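Local coordinates for protein citrinin polyketide synthase (Monascus purpureus, PDB 5MPT) that carries, in this domain of a non-reducing fungal polyketide synthase, the methyltransferase activity that C-methylates the growing polyketide during citrinin biosynthesis, at residues I172-Y177 with A215-T220; A136-L141 with S180-V185; Q188-F193 with Q375-A380. All coordinates share one frame; numbering follows the deposited sequence.

Helix 181-198 shares interactions 2 and 3, and interaction 1 lies beside interaction 2 at the cofactor site of the methyltransferase domain. Interaction 1 holds the homocysteine part of bound S-adenosyl-L-homocysteine between a helix and a glycine-rich loop, and includes the active-site Tyr177. Interaction 2, about 10 Å away between centres, joins helix 136-146 to the start of helix 181-198; it meets interaction 1 directly, for Val176 O and Asn183 ND2 are 2.9 Å apart. The same helix packs on the central sheet in interaction 3, about 18 Å from interaction 2 between centres. Gln375 NE2 connects them, lying 2.8 Å from Ile182 O. Interactions 1 and 3, about 17 Å apart between centres, do not touch.

Interaction 1: residues I172-Y177 with A215-T220; sequences IVTDVY and AGTGGT. With SAH (S-adenosyl-L-homocysteine), chain B.
Tyr177 meets Thr217 and the bound S-adenosyl-L-homocysteine along its whole length. Its CB lies 3.6 Å from Thr217 OG1. With CG anti to the carbonyl carbon and beside the backbone N (chi1 -69°), one ring face is turned to the ligand's CB methylene, which sits 3.5 Å above the ring centre. CD2 runs close to the threonine hydroxyl, with 3.3 Å between Tyr177 CD2 and Thr217 OG1, and the oxygen sits at the ring edge, near its plane. CE1 also nears ligand CG. At the tip the phenol oxygen comes alongside sulfur, Tyr177 OH being 3.5 Å from SAH SD.

Thr217 works on both partners. Its OG1, turned between backbone N and carbonyl carbon (chi1 64°), donates to SAH O at 2.7 Å and accepts from a water that also donates to Thr174 O. The same carboxylate oxygen takes the Thr217 N-H (2.7 Å, 156° at the hydrogen), while Gly219 N binds SAH OXT at 3.0 Å. Three donors thus fix the carboxylate, and the active-site tyrosine lies over the chain leading to sulfur. The segment 215-220, following strand 208-213, is the glycine-rich cofactor-binding loop of the Rossmann-like methyltransferase fold.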
loop_
_atom_site.group_PDB
_atom_site.type_symbol
_atom_site.label_atom_id
_atom_site.label_comp_id
_atom_site.label_asym_id
_atom_site.label_seq_id
_atom_site.Cartn_x
_atom_site.Cartn_y
_atom_site.Cartn_z
ATOM N N ILE A 172 8.301 -8.931 9.553
ATOM C CA ILE A 172 8.639 -7.591 9.090
ATOM C C ILE A 172 7.500 -7.014 8.262
ATOM O O ILE A 172 7.121 -5.849 8.432
ATOM C CB ILE A 172 9.958 -7.618 8.299
ATOM C CG1 ILE A 172 11.125 -7.906 9.238
ATOM C CG2 ILE A 172 10.184 -6.308 7.536
ATOM C CD1 ILE A 172 12.447 -8.202 8.523
ATOM N N VAL A 173 6.948 -7.805 7.354
ATOM C CA VAL A 173 5.970 -7.252 6.430
ATOM C C VAL A 173 4.658 -6.946 7.157
ATOM O O VAL A 173 4.002 -5.934 6.871
ATOM C CB VAL A 173 5.803 -8.187 5.218
ATOM C CG1 VAL A 173 5.155 -9.485 5.635
ATOM C CG2 VAL A 173 5.013 -7.482 4.141
ATOM N N THR A 174 4.271 -7.785 8.133
ATOM C CA THR A 174 3.165 -7.449 9.021
ATOM C C THR A 174 3.414 -6.123 9.721
ATOM O O THR A 174 2.526 -5.269 9.794
ATOM C CB THR A 174 2.978 -8.542 10.072
ATOM O OG1 THR A 174 2.617 -9.765 9.434
ATOM C CG2 THR A 174 1.907 -8.151 11.076
ATOM N N ASP A 175 4.619 -5.946 10.264
ATOM C CA ASP A 175 4.925 -4.709 10.970
ATOM C C ASP A 175 4.909 -3.524 10.018
ATOM O O ASP A 175 4.467 -2.436 10.386
ATOM C CB ASP A 175 6.279 -4.821 11.666
ATOM C CG ASP A 175 6.221 -5.647 12.929
ATOM O OD1 ASP A 175 5.107 -6.034 13.332
ATOM O OD2 ASP A 175 7.291 -5.885 13.534
ATOM N N VAL A 176 5.360 -3.722 8.779
ATOM C CA VAL A 176 5.263 -2.663 7.773
ATOM C C VAL A 176 3.804 -2.244 7.608
ATOM O O VAL A 176 3.472 -1.051 7.648
ATOM C CB VAL A 176 5.879 -3.124 6.439
ATOM C CG1 VAL A 176 5.555 -2.140 5.273
ATOM C CG2 VAL A 176 7.400 -3.292 6.587
ATOM N N TYR A 177 2.904 -3.222 7.493
ATOM C CA TYR A 177 1.519 -2.886 7.181
ATOM C C TYR A 177 0.737 -2.338 8.365
ATOM O O TYR A 177 -0.213 -1.592 8.143
ATOM C CB TYR A 177 0.783 -4.113 6.619
ATOM C CG TYR A 177 1.215 -4.565 5.242
ATOM C CD1 TYR A 177 1.467 -3.658 4.208
ATOM C CD2 TYR A 177 1.368 -5.908 4.973
ATOM C CE1 TYR A 177 1.823 -4.088 2.978
ATOM C CE2 TYR A 177 1.724 -6.339 3.750
ATOM C CZ TYR A 177 1.961 -5.430 2.746
ATOM O OH TYR A 177 2.304 -5.927 1.506
ATOM N N ALA A 215 -7.620 -7.778 3.041
ATOM C CA ALA A 215 -7.281 -7.511 4.433
ATOM C C ALA A 215 -5.922 -8.080 4.797
ATOM O O ALA A 215 -5.280 -7.596 5.741
ATOM C CB ALA A 215 -8.365 -8.086 5.348
ATOM N N GLY A 216 -5.471 -9.088 4.068
ATOM C CA GLY A 216 -4.129 -9.595 4.192
ATOM C C GLY A 216 -3.710 -9.917 5.606
ATOM O O GLY A 216 -4.331 -10.757 6.270
ATOM N N THR A 217 -2.657 -9.238 6.059
ATOM C CA THR A 217 -2.032 -9.429 7.361
ATOM C C THR A 217 -2.819 -8.783 8.492
ATOM O O THR A 217 -2.447 -8.952 9.656
ATOM C CB THR A 217 -0.600 -8.871 7.355
ATOM O OG1 THR A 217 -0.593 -7.445 7.138
ATOM C CG2 THR A 217 0.279 -9.573 6.290
ATOM N N GLY A 218 -3.906 -8.084 8.180
ATOM C CA GLY A 218 -4.698 -7.440 9.202
ATOM C C GLY A 218 -4.118 -6.145 9.698
ATOM O O GLY A 218 -4.338 -5.787 10.861
ATOM N N GLY A 219 -3.399 -5.411 8.843
ATOM C CA GLY A 219 -2.788 -4.169 9.282
ATOM C C GLY A 219 -3.828 -3.121 9.602
ATOM O O GLY A 219 -3.658 -2.316 10.528
ATOM N N THR A 220 -4.918 -3.127 8.853
ATOM C CA THR A 220 -6.071 -2.306 9.144
ATOM C C THR A 220 -7.003 -3.017 10.109
ATOM O O THR A 220 -7.514 -2.402 11.049
ATOM C CB THR A 220 -6.799 -1.973 7.840
ATOM O OG1 THR A 220 -5.911 -1.251 6.973
ATOM C CG2 THR A 220 -8.052 -1.139 8.108
HETATM N N SAH B . -4.315 -4.624 3.444
HETATM C CA SAH B . -3.008 -5.344 3.411
HETATM C CB SAH B . -1.795 -4.584 2.887
HETATM C CG SAH B . -1.756 -4.405 1.380
HETATM S SD SAH B . -1.086 -5.955 0.685
HETATM C C SAH B . -2.692 -5.799 4.864
HETATM O O SAH B . -1.938 -6.879 4.882
HETATM O OXT SAH B . -3.054 -5.215 5.854
HETATM C "C5'" SAH B . -2.264 -6.335 -0.638
HETATM C "C4'" SAH B . -3.229 -7.397 -0.153
HETATM O "O4'" SAH B . -4.202 -7.538 -1.211
HETATM C "C3'" SAH B . -2.620 -8.786 0.075
HETATM O "O3'" SAH B . -3.159 -9.282 1.297
HETATM C "C2'" SAH B . -3.098 -9.592 -1.145
HETATM O "O2'" SAH B . -3.307 -10.971 -0.845
HETATM C "C1'" SAH B . -4.426 -8.906 -1.445
HETATM N N9 SAH B . -4.925 -9.048 -2.807
HETATM C C8 SAH B . -4.217 -9.002 -3.978
HETATM N N7 SAH B . -4.940 -9.212 -5.052
HETATM C C5 SAH B . -6.219 -9.417 -4.551
HETATM C C6 SAH B . -7.451 -9.696 -5.173
HETATM N N6 SAH B . -7.604 -9.863 -6.492
HETATM N N1 SAH B . -8.531 -9.836 -4.380
HETATM C C2 SAH B . -8.388 -9.705 -3.057
HETATM N N3 SAH B . -7.286 -9.439 -2.355
HETATM C C4 SAH B . -6.224 -9.310 -3.168
HETATM O O HOH W 1 -0.219 -6.223 9.533
HETATM O O HOH W 2 -0.537 -10.261 10.289
#

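Interaction 2: residues A136-L141 with S180-V185; sequences AAEHKL and SPINAV
Glu138 and Ser180 are joined by a short hydrogen bond, Ser180 OG donating to Glu138 OE1 at 2.5 Å. The hydroxyl meets the carboxylate on its syn side, 15° out of plane. Glu138 CG lies between backbone N and carbonyl carbon (chi1 56°), and a bend at chi2 (-100°) then brings the carboxylate to this N-cap residue of helix 181-198. Ser180 turns OG anti to its own carbonyl carbon, beside the backbone N, where it passes the methyl of Ala137, with 3.6 Å between Ser180 OG and Ala137 CB. A water donates to this OG and accepts from Ala137 N, so the hydroxyl both gives and receives.

Glu138 OE2 has two polar partners, Tyr40 OH by a hydrogen bond and a water 2.8 Å from OE2 that in turn takes the N-H of Ile182. Ile182 places CG2 between its backbone N and carbonyl carbon, and this methyl packs 3.9 Å from Glu138 OE2. The carboxylate therefore faces the amino end of helix 181-198, which probably favours its negative charge. Ser180 is the N-cap, though its hydroxyl makes no capping bond, and Pro181 the first helical residue, at a helix N-terminus packed against helix 136-146.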
loop_
_atom_site.group_PDB
_atom_site.type_symbol
_atom_site.label_atom_id
_atom_site.label_comp_id
_atom_site.label_asym_id
_atom_site.label_seq_id
_atom_site.Cartn_x
_atom_site.Cartn_y
_atom_site.Cartn_z
ATOM N N ALA A 136 11.517 1.223 11.341
ATOM C CA ALA A 136 12.478 0.151 11.157
ATOM C C ALA A 136 11.996 -0.885 10.161
ATOM O O ALA A 136 12.811 -1.420 9.392
ATOM C CB ALA A 136 12.796 -0.521 12.495
ATOM N N ALA A 137 10.704 -1.214 10.173
ATOM C CA ALA A 137 10.248 -2.404 9.466
ATOM C C ALA A 137 10.549 -2.324 7.973
ATOM O O ALA A 137 11.015 -3.297 7.392
ATOM C CB ALA A 137 8.749 -2.632 9.719
ATOM N N GLU A 138 10.254 -1.192 7.324
ATOM C CA GLU A 138 10.461 -1.101 5.884
ATOM C C GLU A 138 11.929 -1.041 5.533
ATOM O O GLU A 138 12.314 -1.403 4.413
ATOM C CB GLU A 138 9.771 0.118 5.292
ATOM C CG GLU A 138 10.159 1.444 5.903
ATOM C CD GLU A 138 9.132 1.926 6.893
ATOM O OE1 GLU A 138 8.705 1.090 7.731
ATOM O OE2 GLU A 138 8.807 3.124 6.824
ATOM N N HIS A 139 12.754 -0.581 6.458
ATOM C CA HIS A 139 14.196 -0.561 6.216
ATOM C C HIS A 139 14.792 -1.954 6.336
ATOM O O HIS A 139 15.661 -2.336 5.536
ATOM C CB HIS A 139 14.816 0.439 7.187
ATOM C CG HIS A 139 14.293 1.813 6.972
ATOM N ND1 HIS A 139 14.148 2.739 7.987
ATOM C CD2 HIS A 139 13.805 2.399 5.854
ATOM C CE1 HIS A 139 13.639 3.849 7.485
ATOM N NE2 HIS A 139 13.400 3.664 6.200
ATOM N N LYS A 140 14.325 -2.733 7.312
ATOM C CA LYS A 140 14.721 -4.129 7.386
ATOM C C LYS A 140 14.259 -4.881 6.144
ATOM O O LYS A 140 15.014 -5.701 5.595
ATOM C CB LYS A 140 14.144 -4.782 8.640
ATOM C CG LYS A 140 14.613 -4.212 9.963
ATOM C CD LYS A 140 13.998 -5.017 11.111
ATOM C CE LYS A 140 14.362 -4.479 12.477
ATOM N NZ LYS A 140 13.407 -5.007 13.512
ATOM N N LEU A 141 13.022 -4.635 5.694
ATOM C CA LEU A 141 12.549 -5.286 4.480
ATOM C C LEU A 141 13.392 -4.874 3.283
ATOM O O LEU A 141 13.656 -5.688 2.390
ATOM C CB LEU A 141 11.081 -4.957 4.233
ATOM C CG LEU A 141 10.305 -5.854 3.258
ATOM C CD1 LEU A 141 10.260 -7.283 3.751
ATOM C CD2 LEU A 141 8.923 -5.286 3.092
ATOM N N SER A 180 4.397 0.521 10.993
ATOM C CA SER A 180 5.127 1.622 10.382
ATOM C C SER A 180 4.217 2.834 10.193
ATOM O O SER A 180 3.150 2.717 9.572
ATOM C CB SER A 180 5.706 1.216 9.038
ATOM O OG SER A 180 6.823 0.372 9.221
ATOM N N PRO A 181 4.619 4.014 10.695
ATOM C CA PRO A 181 3.819 5.226 10.490
ATOM C C PRO A 181 3.365 5.445 9.051
ATOM O O PRO A 181 2.250 5.915 8.836
ATOM C CB PRO A 181 4.769 6.333 10.984
ATOM C CG PRO A 181 5.519 5.688 12.074
ATOM C CD PRO A 181 5.806 4.283 11.530
ATOM N N ILE A 182 4.172 5.075 8.053
ATOM C CA ILE A 182 3.802 5.343 6.666
ATOM C C ILE A 182 2.467 4.693 6.316
ATOM O O ILE A 182 1.749 5.171 5.431
ATOM C CB ILE A 182 4.926 4.860 5.718
ATOM C CG1 ILE A 182 4.654 5.238 4.259
ATOM C CG2 ILE A 182 5.084 3.330 5.758
ATOM C CD1 ILE A 182 4.595 6.693 3.990
ATOM N N ASN A 183 2.105 3.612 7.008
ATOM C CA ASN A 183 0.778 3.021 6.899
ATOM C C ASN A 183 -0.137 3.341 8.084
ATOM O O ASN A 183 -1.333 3.555 7.888
ATOM C CB ASN A 183 0.896 1.512 6.770
ATOM C CG ASN A 183 1.325 1.095 5.392
ATOM O OD1 ASN A 183 0.749 1.508 4.390
ATOM N ND2 ASN A 183 2.368 0.308 5.325
ATOM N N ALA A 184 0.386 3.318 9.305
ATOM C CA ALA A 184 -0.462 3.486 10.486
ATOM C C ALA A 184 -1.151 4.839 10.517
ATOM O O ALA A 184 -2.271 4.943 11.018
ATOM C CB ALA A 184 0.349 3.279 11.756
ATOM N N VAL A 185 -0.523 5.873 9.971
ATOM C CA VAL A 185 -1.096 7.217 10.036
ATOM C C VAL A 185 -2.512 7.209 9.471
ATOM O O VAL A 185 -3.471 7.684 10.106
ATOM C CB VAL A 185 -0.189 8.207 9.280
ATOM C CG1 VAL A 185 -1.010 9.405 8.727
ATOM C CG2 VAL A 185 0.913 8.662 10.194
HETATM O O HOH W 3 8.289 -0.023 11.498
HETATM O O HOH W 4 6.926 4.357 8.514
#

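Interaction 3: residues Q188-F193 with Q375-A380; sequences QQAEFF and QRLIIA
Phe193 and Gln189 bring the flat groups to this interface, and both present them to aliphatic side chains of strand 375-381. The phenyl ring reaches the strand with its far end, Phe193 CZ lying 3.7 Å from Ile379 CD1, while Ala20 and Ala24 of helix 14-26 also pack against it. The Gln189 amide has Leu377 to one side of its plane, with 3.9 Å between Gln189 OE1 and Leu377 CD1. Its other end is firmly occupied, NE2 donating to Ala24 O and Thr28 OG1.

Leu377 is central to the packing. With CG anti to the carbonyl carbon (chi1 -61°), the chain rises from the sheet and turns its two methyls to Ala190. CD1 lies 4.0 Å from Ala190 CB and CD2 lies 4.1 Å from that same Ala190 CB, so the small alanine side chain meets both branches. CD1 also approaches the helix backbone, at 3.8 Å from Ala190 N. The side chains of Gln189 and Leu377 run antiparallel, alongside each other, and the extended carbon chain of Gln189 brushes the same methyl: Gln189 CG is 4.0 Å from Leu377 CD1.

Leu377 and Ile379, two positions apart on the strand, project from one face of the sheet toward the helix; the axes of segments 188-193 and 375-380 come within 10.0 Å, at 28°. Leu314 and Phe310 of the adjoining strand 309-316 continue this layer, in the usual helix-on-sheet packing of an alpha/beta fold. Earlier in the helix, Gln375 NE2 supplies a polar tie to Ile182 O and Asn183 OD1.

Chemically, the contact between 188-193 and 375-380 itself is built from dispersion and burial. Gln189 OE1, buried with no partner in the model, probably carries a desolvation cost, whereas NE2 is satisfied.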
loop_
_atom_site.group_PDB
_atom_site.type_symbol
_atom_site.label_atom_id
_atom_site.label_comp_id
_atom_site.label_asym_id
_atom_site.label_seq_id
_atom_site.Cartn_x
_atom_site.Cartn_y
_atom_site.Cartn_z
ATOM N N GLN A 188 -5.049 5.041 11.349
ATOM C CA GLN A 188 -5.539 5.771 12.506
ATOM C C GLN A 188 -6.542 6.826 12.083
ATOM O O GLN A 188 -7.542 7.038 12.758
ATOM C CB GLN A 188 -4.345 6.386 13.247
ATOM C CG GLN A 188 -4.672 6.955 14.591
ATOM C CD GLN A 188 -4.859 5.895 15.661
ATOM O OE1 GLN A 188 -3.975 5.060 15.882
ATOM N NE2 GLN A 188 -6.022 5.922 16.335
ATOM N N GLN A 189 -6.293 7.502 10.969
ATOM C CA GLN A 189 -7.235 8.502 10.482
ATOM C C GLN A 189 -8.561 7.860 10.075
ATOM O O GLN A 189 -9.637 8.420 10.309
ATOM C CB GLN A 189 -6.590 9.263 9.324
ATOM C CG GLN A 189 -7.459 10.377 8.803
ATOM C CD GLN A 189 -6.831 11.078 7.628
ATOM O OE1 GLN A 189 -6.077 10.476 6.887
ATOM N NE2 GLN A 189 -7.144 12.361 7.444
ATOM N N ALA A 190 -8.504 6.663 9.503
ATOM C CA ALA A 190 -9.726 5.966 9.166
ATOM C C ALA A 190 -10.501 5.584 10.413
ATOM O O ALA A 190 -11.738 5.628 10.397
ATOM C CB ALA A 190 -9.406 4.732 8.298
ATOM N N GLU A 191 -9.813 5.185 11.489
ATOM C CA GLU A 191 -10.503 4.970 12.765
ATOM C C GLU A 191 -11.293 6.204 13.186
ATOM O O GLU A 191 -12.444 6.101 13.595
ATOM C CB GLU A 191 -9.529 4.594 13.872
ATOM C CG GLU A 191 -8.765 3.301 13.643
ATOM C CD GLU A 191 -7.757 3.079 14.754
ATOM O OE1 GLU A 191 -6.542 3.022 14.439
ATOM O OE2 GLU A 191 -8.181 2.998 15.935
ATOM N N PHE A 192 -10.663 7.380 13.140
ATOM C CA PHE A 192 -11.323 8.620 13.534
ATOM C C PHE A 192 -12.546 8.898 12.666
ATOM O O PHE A 192 -13.640 9.225 13.168
ATOM C CB PHE A 192 -10.284 9.761 13.471
ATOM C CG PHE A 192 -10.833 11.099 13.793
ATOM C CD1 PHE A 192 -11.573 11.309 14.954
ATOM C CD2 PHE A 192 -10.610 12.167 12.933
ATOM C CE1 PHE A 192 -12.025 12.593 15.272
ATOM C CE2 PHE A 192 -11.100 13.437 13.224
ATOM C CZ PHE A 192 -11.800 13.650 14.393
ATOM N N PHE A 193 -12.402 8.703 11.360
ATOM C CA PHE A 193 -13.518 8.893 10.455
ATOM C C PHE A 193 -14.674 7.982 10.852
ATOM O O PHE A 193 -15.826 8.425 11.002
ATOM C CB PHE A 193 -13.071 8.616 9.021
ATOM C CG PHE A 193 -14.204 8.332 8.091
ATOM C CD1 PHE A 193 -15.154 9.306 7.814
ATOM C CD2 PHE A 193 -14.323 7.086 7.493
ATOM C CE1 PHE A 193 -16.222 9.071 6.984
ATOM C CE2 PHE A 193 -15.386 6.833 6.642
ATOM C CZ PHE A 193 -16.356 7.822 6.389
ATOM N N GLN A 375 0.147 8.764 0.637
ATOM C CA GLN A 375 -1.059 7.954 0.658
ATOM C C GLN A 375 -2.237 8.849 0.945
ATOM O O GLN A 375 -2.110 9.929 1.520
ATOM C CB GLN A 375 -1.019 6.854 1.717
ATOM C CG GLN A 375 0.303 6.096 1.717
ATOM C CD GLN A 375 0.120 4.643 1.990
ATOM O OE1 GLN A 375 -0.478 3.925 1.180
ATOM N NE2 GLN A 375 0.594 4.180 3.117
ATOM N N ARG A 376 -3.405 8.346 0.574
ATOM C CA ARG A 376 -4.651 9.028 0.827
ATOM C C ARG A 376 -5.703 8.019 1.228
ATOM O O ARG A 376 -5.708 6.877 0.754
ATOM C CB ARG A 376 -5.131 9.788 -0.395
ATOM C CG ARG A 376 -4.194 10.845 -0.854
ATOM C CD ARG A 376 -4.823 11.715 -1.900
ATOM N NE ARG A 376 -3.806 12.474 -2.591
ATOM C CZ ARG A 376 -3.346 13.664 -2.216
ATOM N NH1 ARG A 376 -3.837 14.293 -1.134
ATOM N NH2 ARG A 376 -2.368 14.225 -2.933
ATOM N N LEU A 377 -6.626 8.456 2.090
ATOM C CA LEU A 377 -7.942 7.850 2.119
ATOM C C LEU A 377 -8.765 8.464 0.995
ATOM O O LEU A 377 -8.826 9.686 0.839
ATOM C CB LEU A 377 -8.654 8.058 3.449
ATOM C CG LEU A 377 -8.033 7.492 4.728
ATOM C CD1 LEU A 377 -8.836 7.952 5.961
ATOM C CD2 LEU A 377 -7.930 5.994 4.638
ATOM N N ILE A 378 -9.386 7.611 0.210
ATOM C CA ILE A 378 -10.210 8.011 -0.922
ATOM C C ILE A 378 -11.564 7.387 -0.663
ATOM O O ILE A 378 -11.692 6.157 -0.575
ATOM C CB ILE A 378 -9.639 7.549 -2.277
ATOM C CG1 ILE A 378 -8.205 8.035 -2.469
ATOM C CG2 ILE A 378 -10.498 8.055 -3.432
ATOM C CD1 ILE A 378 -7.503 7.372 -3.668
ATOM N N ILE A 379 -12.554 8.229 -0.444
ATOM C CA ILE A 379 -13.912 7.760 -0.193
ATOM C C ILE A 379 -14.726 7.913 -1.463
ATOM O O ILE A 379 -14.570 8.897 -2.208
ATOM C CB ILE A 379 -14.546 8.516 1.004
ATOM C CG1 ILE A 379 -15.847 7.829 1.407
ATOM C CG2 ILE A 379 -14.809 10.008 0.679
ATOM C CD1 ILE A 379 -16.398 8.351 2.748
ATOM N N ALA A 380 -15.605 6.934 -1.713
ATOM C CA ALA A 380 -16.423 6.891 -2.921
ATOM C C ALA A 380 -17.814 6.382 -2.547
ATOM O O ALA A 380 -17.970 5.243 -2.095
ATOM C CB ALA A 380 -15.765 6.023 -3.981
#